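Local coordinates for protein translation initiation factor eIF2B subunit epsilon (Schizosaccharomyces pombe, PDB 5B04) that serves as a subunit of eIF2B, the complex that catalyses exchange of GDP for GTP on the gamma subunit of translation initiation factor eIF2, at residues F55-L60 and V134-V139; G380-A385 and C394-G399; D398-A403 and T412-N417. One frame throughout, in Å; residues are numbered along the deposited sequence.

Contact 1: residues F55-L60 and V134-V139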
ATOM      1  N   PHE I  55      31.436 -41.246 -17.955  1.00 47.34           N
ATOM      2  CA  PHE I  55      32.553 -40.603 -17.273  1.00 54.57           C
ATOM      3  C   PHE I  55      32.089 -39.486 -16.343  1.00 54.29           C
ATOM      4  O   PHE I  55      32.574 -39.371 -15.218  1.00 54.37           O
ATOM      5  CB  PHE I  55      33.553 -40.055 -18.290  1.00 64.86           C
ATOM      6  CG  PHE I  55      34.414 -41.109 -18.922  1.00 67.18           C
ATOM      7  CD1 PHE I  55      34.576 -42.343 -18.316  1.00 64.83           C
ATOM      8  CD2 PHE I  55      35.065 -40.865 -20.119  1.00 67.12           C
ATOM      9  CE1 PHE I  55      35.369 -43.316 -18.893  1.00 54.30           C
ATOM     10  CE2 PHE I  55      35.860 -41.833 -20.701  1.00 66.34           C
ATOM     11  CZ  PHE I  55      36.013 -43.059 -20.086  1.00 63.24           C
ATOM     12  N   GLU I  56      31.153 -38.667 -16.815  1.00 57.90           N
ATOM     13  CA  GLU I  56      30.598 -37.592 -15.996  1.00 55.47           C
ATOM     14  C   GLU I  56      29.877 -38.155 -14.776  1.00 54.04           C
ATOM     15  O   GLU I  56      29.798 -37.506 -13.734  1.00 61.56           O
ATOM     16  CB  GLU I  56      29.643 -36.721 -16.818  1.00 40.82           C
ATOM     17  CG  GLU I  56      30.328 -35.817 -17.832  1.00 43.32           C
ATOM     18  CD  GLU I  56      31.079 -34.665 -17.188  1.00 67.09           C
ATOM     19  OE1 GLU I  56      30.846 -34.390 -15.991  1.00 54.96           O
ATOM     20  OE2 GLU I  56      31.903 -34.032 -17.882  1.00 58.32           O
ATOM     21  N   PHE I  57      29.356 -39.370 -14.918  1.00 52.87           N
ATOM     22  CA  PHE I  57      28.688 -40.056 -13.819  1.00 56.42           C
ATOM     23  C   PHE I  57      29.694 -40.567 -12.795  1.00 58.24           C
ATOM     24  O   PHE I  57      29.521 -40.371 -11.592  1.00 60.46           O
ATOM     25  CB  PHE I  57      27.844 -41.215 -14.350  1.00 51.80           C
ATOM     26  CG  PHE I  57      27.330 -42.132 -13.277  1.00 55.41           C
ATOM     27  CD1 PHE I  57      26.334 -41.717 -12.411  1.00 57.55           C
ATOM     28  CD2 PHE I  57      27.841 -43.412 -13.140  1.00 57.93           C
ATOM     29  CE1 PHE I  57      25.857 -42.561 -11.426  1.00 58.60           C
ATOM     30  CE2 PHE I  57      27.369 -44.261 -12.158  1.00 57.76           C
ATOM     31  CZ  PHE I  57      26.374 -43.834 -11.301  1.00 57.91           C
ATOM     32  N   LEU I  58      30.741 -41.225 -13.280  1.00 58.81           N
ATOM     33  CA  LEU I  58      31.791 -41.743 -12.411  1.00 59.38           C
ATOM     34  C   LEU I  58      32.544 -40.601 -11.739  1.00 57.87           C
ATOM     35  O   LEU I  58      32.986 -40.724 -10.597  1.00 64.59           O
ATOM     36  CB  LEU I  58      32.760 -42.626 -13.200  1.00 64.59           C
ATOM     37  CG  LEU I  58      32.152 -43.829 -13.925  1.00 55.52           C
ATOM     38  CD1 LEU I  58      33.226 -44.596 -14.681  1.00 54.26           C
ATOM     39  CD2 LEU I  58      31.416 -44.738 -12.952  1.00 50.41           C
ATOM     40  N   ALA I  59      32.685 -39.489 -12.456  1.00 55.55           N
ATOM     41  CA  ALA I  59      33.313 -38.295 -11.901  1.00 62.77           C
ATOM     42  C   ALA I  59      32.460 -37.730 -10.774  1.00 62.53           C
ATOM     43  O   ALA I  59      32.978 -37.293  -9.746  1.00 66.87           O
ATOM     44  CB  ALA I  59      33.527 -37.251 -12.985  1.00 49.80           C
ATOM     45  N   LEU I  60      31.146 -37.747 -10.977  1.00 65.39           N
ATOM     46  CA  LEU I  60      30.199 -37.309  -9.960  1.00 65.44           C
ATOM     47  C   LEU I  60      30.271 -38.212  -8.733  1.00 70.18           C
ATOM     48  O   LEU I  60      30.066 -37.762  -7.604  1.00 64.59           O
ATOM     49  CB  LEU I  60      28.777 -37.297 -10.527  1.00 66.58           C
ATOM     50  CG  LEU I  60      27.631 -36.992  -9.560  1.00 65.55           C
ATOM     51  CD1 LEU I  60      27.747 -35.580  -9.010  1.00 60.41           C
ATOM     52  CD2 LEU I  60      26.290 -37.198 -10.242  1.00 61.32           C
ATOM     53  N   VAL I 134      22.776 -39.197 -10.637  1.00 55.45           N
ATOM     54  CA  VAL I 134      22.744 -39.749  -9.286  1.00 59.72           C
ATOM     55  C   VAL I 134      24.128 -39.725  -8.650  1.00 61.03           C
ATOM     56  O   VAL I 134      25.057 -40.359  -9.150  1.00 70.23           O
ATOM     57  CB  VAL I 134      22.223 -41.204  -9.273  1.00 57.57           C
ATOM     58  CG1 VAL I 134      22.468 -41.849  -7.916  1.00 47.44           C
ATOM     59  CG2 VAL I 134      20.749 -41.252  -9.634  1.00 60.36           C
ATOM     60  N   PRO I 135      24.270 -38.985  -7.541  1.00 63.25           N
ATOM     61  CA  PRO I 135      25.528 -38.990  -6.790  1.00 73.42           C
ATOM     62  C   PRO I 135      25.682 -40.281  -5.993  1.00 67.91           C
ATOM     63  O   PRO I 135      24.861 -40.571  -5.123  1.00 80.20           O
ATOM     64  CB  PRO I 135      25.390 -37.775  -5.871  1.00 74.21           C
ATOM     65  CG  PRO I 135      23.921 -37.626  -5.671  1.00 55.35           C
ATOM     66  CD  PRO I 135      23.271 -38.076  -6.952  1.00 60.98           C
ATOM     67  N   LEU I 136      26.720 -41.052  -6.296  1.00 67.62           N
ATOM     68  CA  LEU I 136      26.931 -42.334  -5.633  1.00 69.42           C
ATOM     69  C   LEU I 136      27.670 -42.177  -4.314  1.00 67.80           C
ATOM     70  O   LEU I 136      27.874 -43.152  -3.593  1.00 71.15           O
ATOM     71  CB  LEU I 136      27.706 -43.289  -6.539  1.00 75.00           C
ATOM     72  CG  LEU I 136      26.924 -43.950  -7.671  1.00 75.84           C
ATOM     73  CD1 LEU I 136      27.786 -44.996  -8.352  1.00 63.96           C
ATOM     74  CD2 LEU I 136      25.641 -44.569  -7.139  1.00 66.28           C
ATOM     75  N   ASN I 137      28.067 -40.946  -4.009  1.00 67.33           N
ATOM     76  CA  ASN I 137      28.864 -40.661  -2.824  1.00 85.27           C
ATOM     77  C   ASN I 137      28.212 -41.176  -1.542  1.00 82.64           C
ATOM     78  O   ASN I 137      28.856 -41.858  -0.747  1.00 79.66           O
ATOM     79  CB  ASN I 137      29.122 -39.158  -2.720  1.00103.41           C
ATOM     80  CG  ASN I 137      30.246 -38.825  -1.763  1.00 95.78           C
ATOM     81  OD1 ASN I 137      30.064 -38.836  -0.549  1.00 79.56           O
ATOM     82  ND2 ASN I 137      31.423 -38.533  -2.307  1.00101.23           N
ATOM     83  N   GLU I 138      26.932 -40.868  -1.358  1.00 85.47           N
ATOM     84  CA  GLU I 138      26.194 -41.323  -0.180  1.00 93.61           C
ATOM     85  C   GLU I 138      25.860 -42.809  -0.253  1.00 84.64           C
ATOM     86  O   GLU I 138      25.770 -43.482   0.773  1.00 88.16           O
ATOM     87  CB  GLU I 138      24.911 -40.508  -0.006  1.00100.43           C
ATOM     88  CG  GLU I 138      25.084 -39.240   0.817  1.00109.82           C
ATOM     89  CD  GLU I 138      26.074 -38.266   0.206  1.00121.96           C
ATOM     90  OE1 GLU I 138      26.253 -38.283  -1.031  1.00109.37           O
ATOM     91  OE2 GLU I 138      26.679 -37.482   0.968  1.00106.54           O
ATOM     92  N   VAL I 139      25.669 -43.314  -1.468  1.00 75.40           N
ATOM     93  CA  VAL I 139      25.409 -44.734  -1.670  1.00 74.27           C
ATOM     94  C   VAL I 139      26.635 -45.540  -1.259  1.00 76.87           C
ATOM     95  O   VAL I 139      26.521 -46.657  -0.752  1.00 70.54           O
ATOM     96  CB  VAL I 139      25.051 -45.048  -3.134  1.00 74.40           C
ATOM     97  CG1 VAL I 139      24.521 -46.468  -3.258  1.00 77.63           C
ATOM     98  CG2 VAL I 139      24.028 -44.052  -3.651  1.00 72.99           C
TER
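F57 turns its CG anti to the backbone N (chi1 169°) and L136 turns its own anti to the carbonyl carbon (chi1 -77°), which starts the two side chains on courses that meet at about a right angle in the nucleotidyl transferase-like domain, of the GT-A kind. Helix 50-61 packs here on the loop that leaves strand 130-132 and leads into helix 137-147. The outer part of the F57 ring makes the touch: CZ lies 3.5 Å from L136 CD1, with CE2 a little farther from the same methyl. The methyl approaches the ring obliquely. The ring also meets the V134 backbone from the same side of its plane, F57 CE1 standing 3.3 Å from V134 O, while the V134 CB is a looser neighbour of CE1. V130 and S132 of strand 130-132 and I223 of strand 212-226 also touch the F57 side chain, so the ring is packed between its helix and the central sheet. An alanine at F57 would probably open a gap between helix 50-61 and the loop, leaving L136 CD1 without its aromatic neighbour and the V134 carbonyl less covered. One helical turn on, L60 points its CB toward the loop and packs at the more open margin, with CG 4.4 Å from P135 CB. No hydrogen bond crosses between 55-60 and 134-139; the joint is apolar, and V134 N is hydrogen-bonded to S132 OG at the end of strand 130-132. L60 CD2 comes to 3.6 Å from V134 O, so that this oxygen has the L60 methyl and F57 CE1 as neighbours.

Contact 2: residues G380-A385 and C394-G399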
ATOM      1  N   GLY I 380      10.991 -40.317 -40.554  1.00 53.84           N
ATOM      2  CA  GLY I 380      10.441 -40.522 -39.226  1.00 53.04           C
ATOM      3  C   GLY I 380      10.937 -41.750 -38.488  1.00 58.12           C
ATOM      4  O   GLY I 380      10.953 -42.849 -39.042  1.00 91.04           O
ATOM      5  N   LYS I 381      11.324 -41.553 -37.229  1.00 49.76           N
ATOM      6  CA  LYS I 381      11.796 -42.630 -36.357  1.00 58.25           C
ATOM      7  C   LYS I 381      12.892 -43.464 -37.006  1.00 74.22           C
ATOM      8  O   LYS I 381      12.785 -44.687 -37.101  1.00 73.15           O
ATOM      9  CB  LYS I 381      10.633 -43.534 -35.940  1.00 66.07           C
ATOM     10  CG  LYS I 381      10.066 -43.214 -34.565  1.00 85.78           C
ATOM     11  CD  LYS I 381      11.155 -43.253 -33.503  1.00 79.97           C
ATOM     12  CE  LYS I 381      10.594 -42.986 -32.114  1.00 89.24           C
ATOM     13  NZ  LYS I 381       9.669 -44.065 -31.670  1.00 81.96           N
ATOM     14  N   ALA I 382      13.948 -42.793 -37.450  1.00 71.35           N
ATOM     15  CA  ALA I 382      15.057 -43.468 -38.104  1.00 57.21           C
ATOM     16  C   ALA I 382      16.388 -42.858 -37.691  1.00 61.11           C
ATOM     17  O   ALA I 382      16.465 -41.673 -37.365  1.00 62.58           O
ATOM     18  CB  ALA I 382      14.891 -43.411 -39.612  1.00 57.25           C
ATOM     19  N   ILE I 383      17.436 -43.673 -37.705  1.00 64.67           N
ATOM     20  CA  ILE I 383      18.773 -43.187 -37.397  1.00 61.17           C
ATOM     21  C   ILE I 383      19.608 -43.078 -38.666  1.00 54.72           C
ATOM     22  O   ILE I 383      19.763 -44.046 -39.409  1.00 61.66           O
ATOM     23  CB  ILE I 383      19.493 -44.099 -36.389  1.00 60.80           C
ATOM     24  CG1 ILE I 383      18.703 -44.170 -35.081  1.00 58.76           C
ATOM     25  CG2 ILE I 383      20.905 -43.596 -36.131  1.00 66.95           C
ATOM     26  CD1 ILE I 383      19.406 -44.936 -33.983  1.00 56.68           C
ATOM     27  N   LEU I 384      20.132 -41.883 -38.912  1.00 49.91           N
ATOM     28  CA  LEU I 384      20.972 -41.628 -40.074  1.00 49.21           C
ATOM     29  C   LEU I 384      22.377 -41.255 -39.617  1.00 58.59           C
ATOM     30  O   LEU I 384      22.615 -40.127 -39.185  1.00 64.64           O
ATOM     31  CB  LEU I 384      20.381 -40.513 -40.945  1.00 52.43           C
ATOM     32  CG  LEU I 384      19.197 -40.806 -41.879  1.00 57.60           C
ATOM     33  CD1 LEU I 384      17.964 -41.307 -41.133  1.00 51.69           C
ATOM     34  CD2 LEU I 384      18.855 -39.566 -42.693  1.00 44.65           C
ATOM     35  N   ALA I 385      23.303 -42.204 -39.711  1.00 64.00           N
ATOM     36  CA  ALA I 385      24.664 -41.994 -39.225  1.00 59.37           C
ATOM     37  C   ALA I 385      25.417 -40.955 -40.054  1.00 58.48           C
ATOM     38  O   ALA I 385      24.849 -40.338 -40.955  1.00 56.67           O
ATOM     39  CB  ALA I 385      25.423 -43.307 -39.206  1.00 61.33           C
ATOM     40  N   CYS I 394      12.258 -38.681 -50.985  1.00 59.11           N
ATOM     41  CA  CYS I 394      12.474 -39.972 -50.340  1.00 57.54           C
ATOM     42  C   CYS I 394      11.608 -40.152 -49.099  1.00 67.07           C
ATOM     43  O   CYS I 394      11.220 -39.181 -48.450  1.00 84.92           O
ATOM     44  CB  CYS I 394      13.946 -40.142 -49.967  1.00 77.29           C
ATOM     45  SG  CYS I 394      15.062 -40.305 -51.375  1.00 76.52           S
ATOM     46  N   SER I 395      11.311 -41.406 -48.777  1.00 64.13           N
ATOM     47  CA  SER I 395      10.536 -41.733 -47.587  1.00 68.66           C
ATOM     48  C   SER I 395      11.282 -42.736 -46.714  1.00 79.26           C
ATOM     49  O   SER I 395      11.515 -43.875 -47.117  1.00 81.42           O
ATOM     50  CB  SER I 395       9.163 -42.288 -47.971  1.00 66.06           C
ATOM     51  OG  SER I 395       8.433 -42.684 -46.823  1.00 82.50           O
ATOM     52  N   ILE I 396      11.663 -42.298 -45.519  1.00 70.03           N
ATOM     53  CA  ILE I 396      12.336 -43.166 -44.562  1.00 61.90           C
ATOM     54  C   ILE I 396      11.421 -43.396 -43.366  1.00 69.81           C
ATOM     55  O   ILE I 396      11.011 -42.450 -42.696  1.00 79.67           O
ATOM     56  CB  ILE I 396      13.670 -42.568 -44.100  1.00 59.05           C
ATOM     57  CG1 ILE I 396      14.504 -42.151 -45.313  1.00 54.16           C
ATOM     58  CG2 ILE I 396      14.431 -43.564 -43.244  1.00 51.08           C
ATOM     59  CD1 ILE I 396      15.881 -41.645 -44.960  1.00 76.64           C
ATOM     60  N   GLU I 397      11.107 -44.659 -43.100  1.00 56.29           N
ATOM     61  CA  GLU I 397      10.035 -44.993 -42.171  1.00 70.23           C
ATOM     62  C   GLU I 397      10.546 -45.565 -40.848  1.00 77.57           C
ATOM     63  O   GLU I 397      11.752 -45.694 -40.642  1.00 74.53           O
ATOM     64  CB  GLU I 397       9.069 -45.962 -42.851  1.00 82.05           C
ATOM     65  CG  GLU I 397       8.590 -45.452 -44.208  1.00 87.18           C
ATOM     66  CD  GLU I 397       7.619 -46.391 -44.894  1.00 99.23           C
ATOM     67  OE1 GLU I 397       7.500 -47.555 -44.458  1.00 82.57           O
ATOM     68  OE2 GLU I 397       6.974 -45.963 -45.875  1.00 97.87           O
ATOM     69  N   ASP I 398       9.618 -45.901 -39.956  1.00 82.86           N
ATOM     70  CA  ASP I 398       9.950 -46.253 -38.577  1.00 71.35           C
ATOM     71  C   ASP I 398      10.826 -47.498 -38.454  1.00 82.88           C
ATOM     72  O   ASP I 398      10.549 -48.532 -39.060  1.00 87.11           O
ATOM     73  CB  ASP I 398       8.668 -46.455 -37.763  1.00 89.14           C
ATOM     74  CG  ASP I 398       7.765 -45.235 -37.786  1.00 96.62           C
ATOM     75  OD1 ASP I 398       8.259 -44.133 -38.103  1.00 88.39           O
ATOM     76  OD2 ASP I 398       6.562 -45.380 -37.481  1.00 97.23           O
ATOM     77  N   GLY I 399      11.885 -47.383 -37.656  1.00 84.91           N
ATOM     78  CA  GLY I 399      12.778 -48.498 -37.399  1.00 78.60           C
ATOM     79  C   GLY I 399      13.997 -48.509 -38.299  1.00 74.50           C
ATOM     80  O   GLY I 399      14.951 -49.247 -38.054  1.00 61.41           O
TER
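K381 O accepts the N-H of G399 at 2.9 Å, the shorter of the two hydrogen bonds between 380-385 and 394-399, which belong to successive coils of the left-handed beta-helix. The donor lies nearly along the C=O axis and the N-H...O angle is 156°, a fairly straight bond. D398 CA adds a weaker CA-H...O contact to the same oxygen at 3.6 Å. On the strand side of the corner G380 N donates to I396 O at 3.0 Å, tilted 21° from the carbonyl plane. K381 and G399 both have positive phi at turns of successive coils, but one residue out of step, since K381 faces D398. The carboxylate of D398 sits against the aliphatic root of K381: OD1 is 3.3 Å from K381 CB, and the two side chains cross obliquely. A chi1 of -57° sets D398 CG beside its own backbone N, facing K381 CB, whereas the lysine chain bends at chi2 and chi4 and carries its ammonium away. K381 NZ and D398 OD1 therefore stand 6.6 Å apart, too far for a salt bridge, and the K381 side chain touches D281 of helix 277-288. Inside the coil the contact is apolar. A382 CB rests on I396 CG2 at 3.7 Å, and L384 CD2 meets I396 CD1 more loosely; I390 touches both L384 and I396, and I414 of the following coil packs against I396 in turn. The opposite charges at the corner are thus likely to attract only weakly across the coils, and the polar part of this contact is carried mainly by main-chain bonds, beside the apolar packing of A382, L384 and I396.

Contact 3: residues D398-A403 and T412-N417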
ATOM      1  N   ASP I 398       9.618 -45.901 -39.956  1.00 82.86           N
ATOM      2  CA  ASP I 398       9.950 -46.253 -38.577  1.00 71.35           C
ATOM      3  C   ASP I 398      10.826 -47.498 -38.454  1.00 82.88           C
ATOM      4  O   ASP I 398      10.549 -48.532 -39.060  1.00 87.11           O
ATOM      5  CB  ASP I 398       8.668 -46.455 -37.763  1.00 89.14           C
ATOM      6  CG  ASP I 398       7.765 -45.235 -37.786  1.00 96.62           C
ATOM      7  OD1 ASP I 398       8.259 -44.133 -38.103  1.00 88.39           O
ATOM      8  OD2 ASP I 398       6.562 -45.380 -37.481  1.00 97.23           O
ATOM      9  N   GLY I 399      11.885 -47.383 -37.656  1.00 84.91           N
ATOM     10  CA  GLY I 399      12.778 -48.498 -37.399  1.00 78.60           C
ATOM     11  C   GLY I 399      13.997 -48.509 -38.299  1.00 74.50           C
ATOM     12  O   GLY I 399      14.951 -49.247 -38.054  1.00 61.41           O
ATOM     13  N   ALA I 400      13.965 -47.681 -39.339  1.00 63.33           N
ATOM     14  CA  ALA I 400      15.039 -47.642 -40.325  1.00 57.33           C
ATOM     15  C   ALA I 400      16.368 -47.226 -39.709  1.00 62.56           C
ATOM     16  O   ALA I 400      16.444 -46.255 -38.958  1.00 74.43           O
ATOM     17  CB  ALA I 400      14.675 -46.705 -41.463  1.00 54.10           C
ATOM     18  N   ILE I 401      17.417 -47.975 -40.031  1.00 67.42           N
ATOM     19  CA  ILE I 401      18.758 -47.648 -39.571  1.00 64.26           C
ATOM     20  C   ILE I 401      19.702 -47.525 -40.758  1.00 63.09           C
ATOM     21  O   ILE I 401      20.086 -48.522 -41.369  1.00 75.13           O
ATOM     22  CB  ILE I 401      19.298 -48.702 -38.594  1.00 55.51           C
ATOM     23  CG1 ILE I 401      18.363 -48.842 -37.394  1.00 53.18           C
ATOM     24  CG2 ILE I 401      20.699 -48.332 -38.135  1.00 53.65           C
ATOM     25  CD1 ILE I 401      18.777 -49.922 -36.430  1.00 67.22           C
ATOM     26  N   VAL I 402      20.065 -46.290 -41.083  1.00 61.07           N
ATOM     27  CA  VAL I 402      20.936 -46.020 -42.216  1.00 51.03           C
ATOM     28  C   VAL I 402      22.362 -45.761 -41.742  1.00 57.75           C
ATOM     29  O   VAL I 402      22.686 -44.661 -41.297  1.00 56.29           O
ATOM     30  CB  VAL I 402      20.432 -44.815 -43.029  1.00 58.92           C
ATOM     31  CG1 VAL I 402      21.290 -44.611 -44.260  1.00 63.07           C
ATOM     32  CG2 VAL I 402      18.975 -45.017 -43.421  1.00 61.91           C
ATOM     33  N   ALA I 403      23.208 -46.784 -41.840  1.00 67.04           N
ATOM     34  CA  ALA I 403      24.588 -46.699 -41.369  1.00 61.61           C
ATOM     35  C   ALA I 403      25.373 -45.619 -42.107  1.00 59.59           C
ATOM     36  O   ALA I 403      24.927 -45.106 -43.131  1.00 59.05           O
ATOM     37  CB  ALA I 403      25.281 -48.044 -41.514  1.00 79.46           C
ATOM     38  N   THR I 412      13.222 -42.761 -53.676  1.00 52.17           N
ATOM     39  CA  THR I 412      13.392 -44.078 -53.073  1.00 66.09           C
ATOM     40  C   THR I 412      12.663 -44.175 -51.736  1.00 67.39           C
ATOM     41  O   THR I 412      12.641 -43.219 -50.961  1.00 67.86           O
ATOM     42  CB  THR I 412      14.882 -44.407 -52.861  1.00 61.20           C
ATOM     43  OG1 THR I 412      15.623 -44.058 -54.037  1.00 75.02           O
ATOM     44  CG2 THR I 412      15.072 -45.888 -52.564  1.00 69.07           C
ATOM     45  N   ILE I 413      12.066 -45.333 -51.473  1.00 72.95           N
ATOM     46  CA  ILE I 413      11.373 -45.566 -50.212  1.00 58.16           C
ATOM     47  C   ILE I 413      11.982 -46.730 -49.441  1.00 63.19           C
ATOM     48  O   ILE I 413      11.889 -47.884 -49.862  1.00 88.93           O
ATOM     49  CB  ILE I 413       9.876 -45.851 -50.434  1.00 62.58           C
ATOM     50  CG1 ILE I 413       9.185 -44.633 -51.048  1.00 68.88           C
ATOM     51  CG2 ILE I 413       9.208 -46.238 -49.123  1.00 58.57           C
ATOM     52  CD1 ILE I 413       7.709 -44.836 -51.301  1.00 65.26           C
ATOM     53  N   ILE I 414      12.467 -46.435 -48.239  1.00 75.78           N
ATOM     54  CA  ILE I 414      12.968 -47.453 -47.334  1.00 77.48           C
ATOM     55  C   ILE I 414      11.915 -47.846 -46.333  1.00 64.51           C
ATOM     56  O   ILE I 414      11.476 -47.052 -45.546  1.00 70.40           O
ATOM     57  CB  ILE I 414      14.166 -46.945 -46.548  1.00 65.16           C
ATOM     58  CG1 ILE I 414      15.302 -46.633 -47.486  1.00 69.08           C
ATOM     59  CG2 ILE I 414      14.660 -47.989 -45.583  1.00 58.60           C
ATOM     60  CD1 ILE I 414      15.598 -45.167 -47.566  1.00 70.98           C
ATOM     61  N   GLU I 415      11.576 -49.113 -46.337  1.00 78.90           N
ATOM     62  CA  GLU I 415      10.495 -49.632 -45.547  1.00 85.32           C
ATOM     63  C   GLU I 415      10.911 -49.690 -44.116  1.00 79.42           C
ATOM     64  O   GLU I 415      12.049 -49.475 -43.812  1.00 69.29           O
ATOM     65  CB  GLU I 415      10.122 -51.021 -46.019  1.00 92.65           C
ATOM     66  CG  GLU I 415       9.895 -51.142 -47.508  1.00 96.40           C
ATOM     67  CD  GLU I 415       9.368 -52.501 -47.883  1.00104.36           C
ATOM     68  OE1 GLU I 415      10.078 -53.496 -47.665  1.00101.07           O
ATOM     69  OE2 GLU I 415       8.236 -52.572 -48.384  1.00 97.69           O
ATOM     70  N   LYS I 416       9.965 -49.931 -43.231  1.00 81.98           N
ATOM     71  CA  LYS I 416      10.249 -49.929 -41.820  1.00 83.16           C
ATOM     72  C   LYS I 416      11.267 -50.971 -41.455  1.00 77.72           C
ATOM     73  O   LYS I 416      11.215 -52.078 -41.913  1.00 67.55           O
ATOM     74  CB  LYS I 416       8.977 -50.244 -41.050  1.00 70.83           C
ATOM     75  CG  LYS I 416       7.879 -49.216 -41.214  1.00 97.50           C
ATOM     76  CD  LYS I 416       6.602 -49.647 -40.514  1.00 99.19           C
ATOM     77  CE  LYS I 416       5.727 -48.459 -40.130  1.00102.82           C
ATOM     78  NZ  LYS I 416       5.863 -47.270 -41.016  1.00 88.13           N
ATOM     79  N   ASN I 417      12.202 -50.594 -40.611  1.00 71.44           N
ATOM     80  CA  ASN I 417      13.082 -51.514 -39.946  1.00 69.42           C
ATOM     81  C   ASN I 417      14.200 -52.005 -40.802  1.00 81.98           C
ATOM     82  O   ASN I 417      15.005 -52.795 -40.352  1.00 79.02           O
ATOM     83  CB  ASN I 417      12.321 -52.713 -39.455  1.00 62.99           C
ATOM     84  CG  ASN I 417      11.082 -52.342 -38.725  1.00 66.03           C
ATOM     85  OD1 ASN I 417      11.103 -52.119 -37.530  1.00 82.72           O
ATOM     86  ND2 ASN I 417       9.986 -52.287 -39.438  1.00 81.56           N
TER
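The backbone of D398 and G399 stacks on that of K416 and N417, G399 CA and N417 CA being 4.0 Å apart, with both G399 and N417 at positive phi where the chain turns. N417 CA points its hydrogen at G399 O, a CA-H...O contact of 3.5 Å with an angle of 157° at the hydrogen. The D398 carbonyl oxygen faces the next corner, with K416 CB at 3.1 Å. K416 CG is anti to its carbonyl carbon (chi1 -63°), which sets CG near D398 O as well; the D398 and K416 side chains lie side by side, pointing the same way. Their charged ends stay beyond salt-bridge range, D398 OD2 to K416 NZ being 4.1 Å; the ammonium also forms a long, weak ion pair with E397 OE1, and would probably feel both carboxylates as a diffuse attraction. The amide of N417 lies near the same peptide, its ND2 3.8 Å from D398 O. At G399 a CB would point toward this amide and would also press on the carbonyl oxygen of D398, which makes glycine well suited to the corner. Inward from the turn, A400 CB packs on I414 CG2 at 4.3 Å; from the preceding coil A382 touches A400 and I396 touches I414. E415 CB points away from 398-403, and its OE1 forms a salt bridge with K418. Strand 413-414 is the outermost of its sheet within this chain. Short parallel strands in successive coils, with small and branched aliphatic side chains stacked inside and turns between, are characteristic of the hexapeptide-repeat left-handed beta-helix.

How the contacts relate
Contact 1 belongs to the nucleotidyl transferase-like domain and contacts 2 and 3 to the left-handed beta-helix, on opposite sides of the chain's centre; the centres of contacts 1 and 2 are 35 Å apart. Contact 1 is a buried, apolar joint between a helix and a loop, beside the central sheet. The other two are partly buried corners of successive coils and share D398 and G399, which face back to 380-385 in one and onward to 412-417 in the other. Strands 383-384 and 401-402 are neighbours in one sheet, 395-396 and 413-414 in another. Contact 2 has clear backbone hydrogen bonds across it; in contact 3, more exposed, a CA-H...O contact, close carbonyl packing and opposite charges beyond salt-bridge range are prominent.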